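Local coordinates for FERM, RhoGEF and pleckstrin domain protein 2 (Danio rerio, PDB 6D21), which probably acts as a guanine nucleotide exchange factor that activates RAC1, and is represented here by its membrane-targeting FERM domain, at residues L47-L52 with K67-P72; Q5-G10 with Q15-L20. All blocks are in the same frame, centred on the assembly; numbering follows the deposited sequence.

Interaction 1. Residues L47-L52 with K67-P72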
ATOM      1  N   LEU A  47       2.469   9.376   4.306  1.00 20.47           N
ATOM      2  CA  LEU A  47       1.941  10.254   3.279  1.00 20.95           C
ATOM      3  C   LEU A  47       2.808  10.135   2.027  1.00 25.11           C
ATOM      4  O   LEU A  47       4.032  10.126   2.125  1.00 25.71           O
ATOM      5  CB  LEU A  47       1.921  11.708   3.762  1.00 22.38           C
ATOM      6  CG  LEU A  47       0.942  12.076   4.872  1.00 26.51           C
ATOM      7  CD1 LEU A  47       1.150  13.534   5.288  1.00 26.49           C
ATOM      8  CD2 LEU A  47      -0.499  11.847   4.402  1.00 21.93           C
ATOM      9  N   GLU A  48       2.182  10.038   0.862  1.00 25.30           N
ATOM     10  CA  GLU A  48       2.924  10.207  -0.377  1.00 26.10           C
ATOM     11  C   GLU A  48       2.421  11.430  -1.135  1.00 25.46           C
ATOM     12  O   GLU A  48       1.312  11.894  -0.903  1.00 23.82           O
ATOM     13  CB  GLU A  48       2.841   8.955  -1.265  1.00 29.52           C
ATOM     14  CG  GLU A  48       1.736   8.004  -0.972  1.00 34.48           C
ATOM     15  CD  GLU A  48       1.828   6.727  -1.792  1.00 26.97           C
ATOM     16  OE1 GLU A  48       2.940   6.404  -2.285  1.00 33.39           O
ATOM     17  OE2 GLU A  48       0.784   6.086  -1.990  1.00 28.50           O
ATOM     18  N   PHE A  49       3.244  11.944  -2.037  1.00 24.10           N
ATOM     19  CA  PHE A  49       2.863  13.073  -2.865  1.00 26.52           C
ATOM     20  C   PHE A  49       3.207  12.777  -4.316  1.00 35.02           C
ATOM     21  O   PHE A  49       3.983  11.865  -4.599  1.00 28.56           O
ATOM     22  CB  PHE A  49       3.558  14.354  -2.393  1.00 27.24           C
ATOM     23  CG  PHE A  49       5.054  14.317  -2.532  1.00 33.05           C
ATOM     24  CD1 PHE A  49       5.849  13.826  -1.499  1.00 30.36           C
ATOM     25  CD2 PHE A  49       5.668  14.771  -3.699  1.00 39.14           C
ATOM     26  CE1 PHE A  49       7.235  13.786  -1.624  1.00 33.23           C
ATOM     27  CE2 PHE A  49       7.047  14.740  -3.835  1.00 35.76           C
ATOM     28  CZ  PHE A  49       7.832  14.244  -2.793  1.00 37.25           C
ATOM     29  N   GLN A  50       2.616  13.540  -5.229  1.00 27.25           N
ATOM     30  CA  GLN A  50       2.871  13.348  -6.652  1.00 28.11           C
ATOM     31  C   GLN A  50       3.960  14.292  -7.107  1.00 30.25           C
ATOM     32  O   GLN A  50       3.813  15.504  -6.962  1.00 37.25           O
ATOM     33  CB  GLN A  50       1.600  13.579  -7.476  1.00 35.76           C
ATOM     34  CG  GLN A  50       0.987  12.324  -8.014  1.00 35.08           C
ATOM     35  CD  GLN A  50      -0.179  12.575  -8.950  1.00 37.01           C
ATOM     36  OE1 GLN A  50      -0.853  13.601  -8.874  1.00 40.34           O
ATOM     37  NE2 GLN A  50      -0.434  11.619  -9.829  1.00 40.42           N
ATOM     38  N   ASN A  51       5.052  13.752  -7.647  1.00 30.87           N
ATOM     39  CA  ASN A  51       6.107  14.613  -8.183  1.00 33.02           C
ATOM     40  C   ASN A  51       5.679  15.180  -9.545  1.00 34.74           C
ATOM     41  O   ASN A  51       4.549  14.965  -9.970  1.00 35.89           O
ATOM     42  CB  ASN A  51       7.456  13.877  -8.284  1.00 52.32           C
ATOM     43  CG  ASN A  51       7.446  12.700  -9.277  1.00 51.31           C
ATOM     44  OD1 ASN A  51       6.516  12.520 -10.071  1.00 45.91           O
ATOM     45  ND2 ASN A  51       8.523  11.921  -9.254  1.00 43.85           N
ATOM     46  N   LEU A  52       6.553  15.910 -10.229  1.00 38.83           N
ATOM     47  CA  LEU A  52       6.094  16.586 -11.440  1.00 58.81           C
ATOM     48  C   LEU A  52       5.939  15.626 -12.629  1.00 57.59           C
ATOM     49  O   LEU A  52       5.279  15.977 -13.620  1.00 59.57           O
ATOM     50  CB  LEU A  52       7.012  17.766 -11.800  1.00 57.45           C
ATOM     51  CG  LEU A  52       6.317  19.107 -11.525  1.00 52.47           C
ATOM     52  CD1 LEU A  52       7.182  20.276 -11.894  1.00 59.69           C
ATOM     53  CD2 LEU A  52       4.999  19.187 -12.277  1.00 57.59           C
ATOM     54  N   LYS A  67      11.720  21.278   0.983  1.00 46.68           N
ATOM     55  CA  LYS A  67      12.897  20.678   0.370  1.00 47.93           C
ATOM     56  C   LYS A  67      12.574  19.393  -0.408  1.00 51.61           C
ATOM     57  O   LYS A  67      13.453  18.818  -1.041  1.00 52.05           O
ATOM     58  CB  LYS A  67      13.950  20.372   1.442  1.00 60.42           C
ATOM     59  CG  LYS A  67      14.755  21.579   1.915  1.00 63.46           C
ATOM     60  CD  LYS A  67      16.085  21.148   2.541  1.00 71.32           C
ATOM     61  CE  LYS A  67      17.051  22.324   2.677  1.00 85.19           C
ATOM     62  NZ  LYS A  67      18.407  21.901   3.136  1.00 88.94           N
ATOM     63  N   GLN A  68      11.330  18.926  -0.349  1.00 43.16           N
ATOM     64  CA  GLN A  68      10.970  17.670  -1.012  1.00 37.38           C
ATOM     65  C   GLN A  68      10.047  17.885  -2.205  1.00 40.06           C
ATOM     66  O   GLN A  68      10.011  17.070  -3.131  1.00 45.03           O
ATOM     67  CB  GLN A  68      10.302  16.713  -0.023  1.00 44.65           C
ATOM     68  CG  GLN A  68      11.097  16.455   1.249  1.00 48.20           C
ATOM     69  CD  GLN A  68      10.407  15.457   2.159  1.00 41.98           C
ATOM     70  OE1 GLN A  68      10.092  14.341   1.748  1.00 40.74           O
ATOM     71  NE2 GLN A  68      10.160  15.858   3.399  1.00 39.06           N
ATOM     72  N   VAL A  69       9.295  18.985  -2.166  1.00 38.84           N
ATOM     73  CA  VAL A  69       8.272  19.273  -3.165  1.00 40.66           C
ATOM     74  C   VAL A  69       8.383  20.704  -3.679  1.00 41.00           C
ATOM     75  O   VAL A  69       8.607  21.626  -2.901  1.00 53.51           O
ATOM     76  CB  VAL A  69       6.863  19.058  -2.589  1.00 45.27           C
ATOM     77  CG1 VAL A  69       5.851  19.043  -3.703  1.00 56.56           C
ATOM     78  CG2 VAL A  69       6.793  17.755  -1.792  1.00 40.20           C
ATOM     79  N   ARG A  70       8.210  20.896  -4.983  1.00 55.71           N
ATOM     80  CA  ARG A  70       8.424  22.206  -5.596  1.00 56.61           C
ATOM     81  C   ARG A  70       7.354  23.251  -5.260  1.00 59.35           C
ATOM     82  O   ARG A  70       7.665  24.346  -4.788  1.00 63.88           O
ATOM     83  CB  ARG A  70       8.516  22.061  -7.115  1.00 64.97           C
ATOM     84  CG  ARG A  70       8.421  23.384  -7.856  1.00 64.55           C
ATOM     85  CD  ARG A  70       8.579  23.193  -9.349  1.00 70.23           C
ATOM     86  NE  ARG A  70       9.887  22.640  -9.667  1.00 72.36           N
ATOM     87  CZ  ARG A  70      10.278  22.303 -10.888  1.00 73.50           C
ATOM     88  NH1 ARG A  70       9.458  22.466 -11.913  1.00 80.12           N
ATOM     89  NH2 ARG A  70      11.491  21.810 -11.082  1.00 71.28           N
ATOM     90  N   ARG A  71       6.102  22.921  -5.556  1.00 49.56           N
ATOM     91  CA  ARG A  71       4.962  23.775  -5.243  1.00 50.60           C
ATOM     92  C   ARG A  71       4.085  23.073  -4.218  1.00 42.50           C
ATOM     93  O   ARG A  71       3.122  22.417  -4.596  1.00 40.95           O
ATOM     94  CB  ARG A  71       4.131  24.088  -6.497  1.00 52.50           C
ATOM     95  CG  ARG A  71       4.850  24.840  -7.592  1.00 61.15           C
ATOM     96  CD  ARG A  71       5.230  26.224  -7.135  1.00 61.91           C
ATOM     97  NE  ARG A  71       5.250  27.159  -8.247  1.00 67.48           N
ATOM     98  CZ  ARG A  71       6.013  28.242  -8.282  1.00 73.08           C
ATOM     99  NH1 ARG A  71       6.823  28.503  -7.265  1.00 71.13           N
ATOM    100  NH2 ARG A  71       5.975  29.053  -9.335  1.00 71.92           N
ATOM    101  N   PRO A  72       4.421  23.198  -2.924  1.00 43.35           N
ATOM    102  CA  PRO A  72       3.693  22.441  -1.894  1.00 42.70           C
ATOM    103  C   PRO A  72       2.201  22.772  -1.888  1.00 39.71           C
ATOM    104  O   PRO A  72       1.398  21.889  -1.626  1.00 41.69           O
ATOM    105  CB  PRO A  72       4.368  22.875  -0.588  1.00 51.34           C
ATOM    106  CG  PRO A  72       5.726  23.360  -1.001  1.00 55.67           C
ATOM    107  CD  PRO A  72       5.521  23.996  -2.352  1.00 50.70           C
TER
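One face of the Phe-49 ring is occupied by a methyl group, CG2 of Val-69. It stands over the middle of the ring, 3.6 Å from CG2 to the Phe-49 centroid and 9° off the ring normal. This is a CH-pi contact. The two side chains come from opposite directions. CG2 is the branch of Val-69 that lies over the ring. Phe-49 CG lies between its backbone N and carbonyl carbon (chi1 64°), which puts the ring face under this methyl. The backbone carbonyl of Gln-68 adds an oblique contact at the far end of the ring, 3.6 Å from Gln-68 O to Phe-49 CZ. The amide of Gln-68 is engaged elsewhere: its NE2 donates to the backbone O of Asp-60.

The Leu-52 and Arg-70 side chains cross at about a right angle, and Leu-52 CD1 meets the guanidinium obliquely. Both residues are exposed, and the detail of this very close approach is doubtful.

Segment 47-52 includes the end of strand 45-50 in the ubiquitin-like N-terminal lobe of the FERM domain. Segment 67-72 belongs to the loop leading to strand 76-81. Val-57 and Thr-75 also touch the Phe-49 side chain. No hydrogen bond joins the two segments, so they meet without directional bonds: a buried methyl-on-ring contact joins loop to strand, and an exposed contact lies beyond the strand end.

Interaction 2. Residues Q5-G10 with Q15-L20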
ATOM      1  N   GLN A   5      -0.278  26.083   3.026  1.00 46.64           N
ATOM      2  CA  GLN A   5      -1.542  25.376   2.997  1.00 51.77           C
ATOM      3  C   GLN A   5      -1.403  24.136   2.131  1.00 49.17           C
ATOM      4  O   GLN A   5      -1.185  24.216   0.923  1.00 46.85           O
ATOM      5  CB  GLN A   5      -2.660  26.275   2.485  1.00 55.75           C
ATOM      6  CG  GLN A   5      -4.021  25.618   2.549  1.00 66.83           C
ATOM      7  CD  GLN A   5      -5.143  26.618   2.443  1.00 76.77           C
ATOM      8  OE1 GLN A   5      -5.106  27.526   1.611  1.00 87.90           O
ATOM      9  NE2 GLN A   5      -6.143  26.471   3.299  1.00 80.15           N
ATOM     10  N   ILE A   6      -1.522  22.980   2.766  1.00 42.11           N
ATOM     11  CA  ILE A   6      -1.255  21.728   2.086  1.00 40.41           C
ATOM     12  C   ILE A   6      -2.532  20.892   2.023  1.00 39.30           C
ATOM     13  O   ILE A   6      -3.306  20.812   2.979  1.00 37.62           O
ATOM     14  CB  ILE A   6      -0.089  20.978   2.778  1.00 44.52           C
ATOM     15  CG1 ILE A   6       1.222  21.744   2.540  1.00 50.18           C
ATOM     16  CG2 ILE A   6       0.044  19.565   2.277  1.00 32.24           C
ATOM     17  CD1 ILE A   6       2.473  20.982   2.915  1.00 49.23           C
ATOM     18  N   ARG A   7      -2.753  20.315   0.853  1.00 34.48           N
ATOM     19  CA  ARG A   7      -3.943  19.552   0.549  1.00 32.11           C
ATOM     20  C   ARG A   7      -3.631  18.062   0.667  1.00 31.71           C
ATOM     21  O   ARG A   7      -2.720  17.547   0.004  1.00 29.09           O
ATOM     22  CB  ARG A   7      -4.426  19.884  -0.858  1.00 33.04           C
ATOM     23  CG  ARG A   7      -5.667  19.147  -1.316  1.00 50.92           C
ATOM     24  CD  ARG A   7      -5.629  18.905  -2.827  1.00 55.83           C
ATOM     25  NE  ARG A   7      -5.344  20.101  -3.618  1.00 61.24           N
ATOM     26  CZ  ARG A   7      -6.249  20.774  -4.320  1.00 62.70           C
ATOM     27  NH1 ARG A   7      -7.521  20.391  -4.335  1.00 63.06           N
ATOM     28  NH2 ARG A   7      -5.875  21.833  -5.015  1.00 58.88           N
ATOM     29  N   VAL A   8      -4.376  17.367   1.514  1.00 28.61           N
ATOM     30  CA  VAL A   8      -4.123  15.941   1.683  1.00 27.44           C
ATOM     31  C   VAL A   8      -5.382  15.128   1.430  1.00 28.22           C
ATOM     32  O   VAL A   8      -6.426  15.355   2.046  1.00 37.53           O
ATOM     33  CB  VAL A   8      -3.598  15.616   3.081  1.00 32.99           C
ATOM     34  CG1 VAL A   8      -3.493  14.103   3.259  1.00 25.28           C
ATOM     35  CG2 VAL A   8      -2.250  16.295   3.306  1.00 28.28           C
ATOM     36  N   GLN A   9      -5.274  14.178   0.518  1.00 26.61           N
ATOM     37  CA  GLN A   9      -6.372  13.274   0.234  1.00 29.57           C
ATOM     38  C   GLN A   9      -6.375  12.087   1.188  1.00 28.51           C
ATOM     39  O   GLN A   9      -5.361  11.399   1.326  1.00 23.40           O
ATOM     40  CB  GLN A   9      -6.276  12.776  -1.204  1.00 28.52           C
ATOM     41  CG  GLN A   9      -7.306  11.727  -1.545  1.00 39.93           C
ATOM     42  CD  GLN A   9      -7.348  11.440  -3.026  1.00 55.28           C
ATOM     43  OE1 GLN A   9      -7.791  12.275  -3.825  1.00 56.09           O
ATOM     44  NE2 GLN A   9      -6.860  10.264  -3.411  1.00 49.59           N
ATOM     45  N   GLY A  10      -7.512  11.840   1.839  1.00 25.69           N
ATOM     46  CA  GLY A  10      -7.616  10.723   2.763  1.00 21.64           C
ATOM     47  C   GLY A  10      -7.775   9.403   2.020  1.00 24.80           C
ATOM     48  O   GLY A  10      -7.900   9.391   0.796  1.00 24.52           O
ATOM     49  N   GLN A  15     -10.599  15.099   0.407  1.00 52.32           N
ATOM     50  CA  GLN A  15      -9.457  15.993   0.569  1.00 47.67           C
ATOM     51  C   GLN A  15      -9.695  17.056   1.634  1.00 50.93           C
ATOM     52  O   GLN A  15     -10.697  17.778   1.599  1.00 49.38           O
ATOM     53  CB  GLN A  15      -9.121  16.682  -0.757  1.00 49.79           C
ATOM     54  CG  GLN A  15      -8.774  15.730  -1.890  1.00 45.68           C
ATOM     55  CD  GLN A  15      -8.330  16.475  -3.130  1.00 53.85           C
ATOM     56  OE1 GLN A  15      -8.426  17.702  -3.193  1.00 56.35           O
ATOM     57  NE2 GLN A  15      -7.842  15.741  -4.124  1.00 54.74           N
ATOM     58  N   GLU A  16      -8.752  17.159   2.562  1.00 45.55           N
ATOM     59  CA  GLU A  16      -8.751  18.228   3.549  1.00 49.55           C
ATOM     60  C   GLU A  16      -7.521  19.121   3.403  1.00 49.39           C
ATOM     61  O   GLU A  16      -6.512  18.716   2.818  1.00 33.20           O
ATOM     62  CB  GLU A  16      -8.806  17.655   4.959  1.00 53.80           C
ATOM     63  CG  GLU A  16     -10.098  16.931   5.267  1.00 62.33           C
ATOM     64  CD  GLU A  16     -10.640  17.287   6.629  1.00 69.08           C
ATOM     65  OE1 GLU A  16     -11.706  16.756   7.006  1.00 76.70           O
ATOM     66  OE2 GLU A  16      -9.995  18.104   7.322  1.00 67.22           O
ATOM     67  N   PHE A  17      -7.615  20.333   3.947  1.00 49.83           N
ATOM     68  CA  PHE A  17      -6.526  21.298   3.874  1.00 45.53           C
ATOM     69  C   PHE A  17      -5.887  21.544   5.232  1.00 48.02           C
ATOM     70  O   PHE A  17      -6.568  21.638   6.250  1.00 46.38           O
ATOM     71  CB  PHE A  17      -7.016  22.613   3.264  1.00 46.76           C
ATOM     72  CG  PHE A  17      -7.218  22.527   1.790  1.00 56.55           C
ATOM     73  CD1 PHE A  17      -8.353  21.922   1.266  1.00 69.59           C
ATOM     74  CD2 PHE A  17      -6.249  22.995   0.921  1.00 58.85           C
ATOM     75  CE1 PHE A  17      -8.534  21.819  -0.100  1.00 66.17           C
ATOM     76  CE2 PHE A  17      -6.422  22.894  -0.437  1.00 63.34           C
ATOM     77  CZ  PHE A  17      -7.568  22.304  -0.952  1.00 65.31           C
ATOM     78  N   TYR A  18      -4.561  21.623   5.222  1.00 35.59           N
ATOM     79  CA  TYR A  18      -3.771  21.742   6.432  1.00 35.96           C
ATOM     80  C   TYR A  18      -2.912  22.974   6.388  1.00 38.42           C
ATOM     81  O   TYR A  18      -2.152  23.167   5.442  1.00 44.51           O
ATOM     82  CB  TYR A  18      -2.894  20.503   6.614  1.00 35.99           C
ATOM     83  CG  TYR A  18      -3.708  19.267   6.826  1.00 34.99           C
ATOM     84  CD1 TYR A  18      -4.239  18.577   5.751  1.00 30.64           C
ATOM     85  CD2 TYR A  18      -3.968  18.801   8.111  1.00 32.01           C
ATOM     86  CE1 TYR A  18      -4.999  17.456   5.944  1.00 29.13           C
ATOM     87  CE2 TYR A  18      -4.725  17.693   8.317  1.00 30.21           C
ATOM     88  CZ  TYR A  18      -5.235  17.015   7.231  1.00 32.13           C
ATOM     89  OH  TYR A  18      -5.987  15.891   7.428  1.00 33.06           O
ATOM     90  N   GLU A  19      -3.024  23.807   7.419  1.00 43.26           N
ATOM     91  CA  GLU A  19      -2.191  24.989   7.508  1.00 46.98           C
ATOM     92  C   GLU A  19      -0.989  24.726   8.403  1.00 50.40           C
ATOM     93  O   GLU A  19      -1.130  24.314   9.552  1.00 57.72           O
ATOM     94  CB  GLU A  19      -3.013  26.177   8.006  1.00 60.61           C
ATOM     95  CG  GLU A  19      -4.367  26.268   7.318  1.00 69.79           C
ATOM     96  CD  GLU A  19      -4.755  27.681   6.975  1.00 82.03           C
ATOM     97  OE1 GLU A  19      -5.627  28.258   7.663  1.00 88.62           O
ATOM     98  OE2 GLU A  19      -4.185  28.208   6.001  1.00 93.93           O
ATOM     99  N   LEU A  20       0.194  24.947   7.839  1.00 46.73           N
ATOM    100  CA  LEU A  20       1.460  24.647   8.493  1.00 48.40           C
ATOM    101  C   LEU A  20       2.439  25.764   8.239  1.00 49.46           C
ATOM    102  O   LEU A  20       2.343  26.452   7.227  1.00 62.10           O
ATOM    103  CB  LEU A  20       2.055  23.335   7.981  1.00 47.96           C
ATOM    104  CG  LEU A  20       1.520  22.004   8.490  1.00 59.02           C
ATOM    105  CD1 LEU A  20       0.314  21.583   7.686  1.00 71.16           C
ATOM    106  CD2 LEU A  20       2.609  20.942   8.423  1.00 47.50           C
TER
HETATM  107  O   HOH W   1      -6.454  14.746   5.112  1.00 54.81           O
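Ile-6 and Tyr-18 exchange two backbone hydrogen bonds, Ile-6 N to Tyr-18 O at 2.8 Å and Tyr-18 N to Ile-6 O at 2.7 Å. Val-8 and Glu-16 form the next such pair. This is the antiparallel beta hairpin that opens the ubiquitin-like lobe of the FERM domain.

Arg-7, Phe-17 and Gln-15 share one face of the hairpin. Arg-7 and Phe-17 run side by side. Arg-7 CG makes a CH-pi contact over the Phe-17 ring, offset toward the rim, 4.1 Å from the Phe-17 centroid. Phe-17 CZ lies over a face of the guanidinium. The two planes are 54° apart. Arg-7 leaves with CG anti to the backbone N (chi1 180°) and bends at chi2 and chi3, which brings NH1 to Gln-15 OE1 at 3.1 Å. This bond lies in the planes of both the guanidinium and the amide carbonyl. Gln-15 NE2 reaches Gln-9 OE1 in a weak bond.

The other face carries Ile-6, Val-8, Tyr-18 and Glu-16. Val-8 CB packs on Tyr-18 CE1 at 3.7 Å. Helix 26-36 backs this face: Leu-29 touches Ile-6, and Val-33 touches Tyr-18. Arg-36 forms a salt bridge with Glu-16. A water in the tyrosine ring plane bonds Tyr-18 OH at 2.6 Å and donates to Val-8 O at 3.1 Å.

In the fold
Both interactions reach the same five-stranded sheet of the N-terminal FERM lobe. Interaction 2 pairs its edge strand 15-21 with strand 3-9. Interaction 1 sets a loop against strand 45-50, on the far side of strand 76-81. Each is partly buried. In interaction 1 a buried apolar pair lies beside an exposed leucine-arginine contact. In interaction 2 the split follows the sheet faces: buried Ile-6, Val-8 and Tyr-18 lie toward helix 26-36, while the face with Arg-7, Gln-15 and Phe-17 is more exposed. Backbone hydrogen bonds join only the segments of interaction 2. Their segments touch where Leu-47 CD2 packs on Val-8 CG1, and Leu-47 also meets helix 26-36.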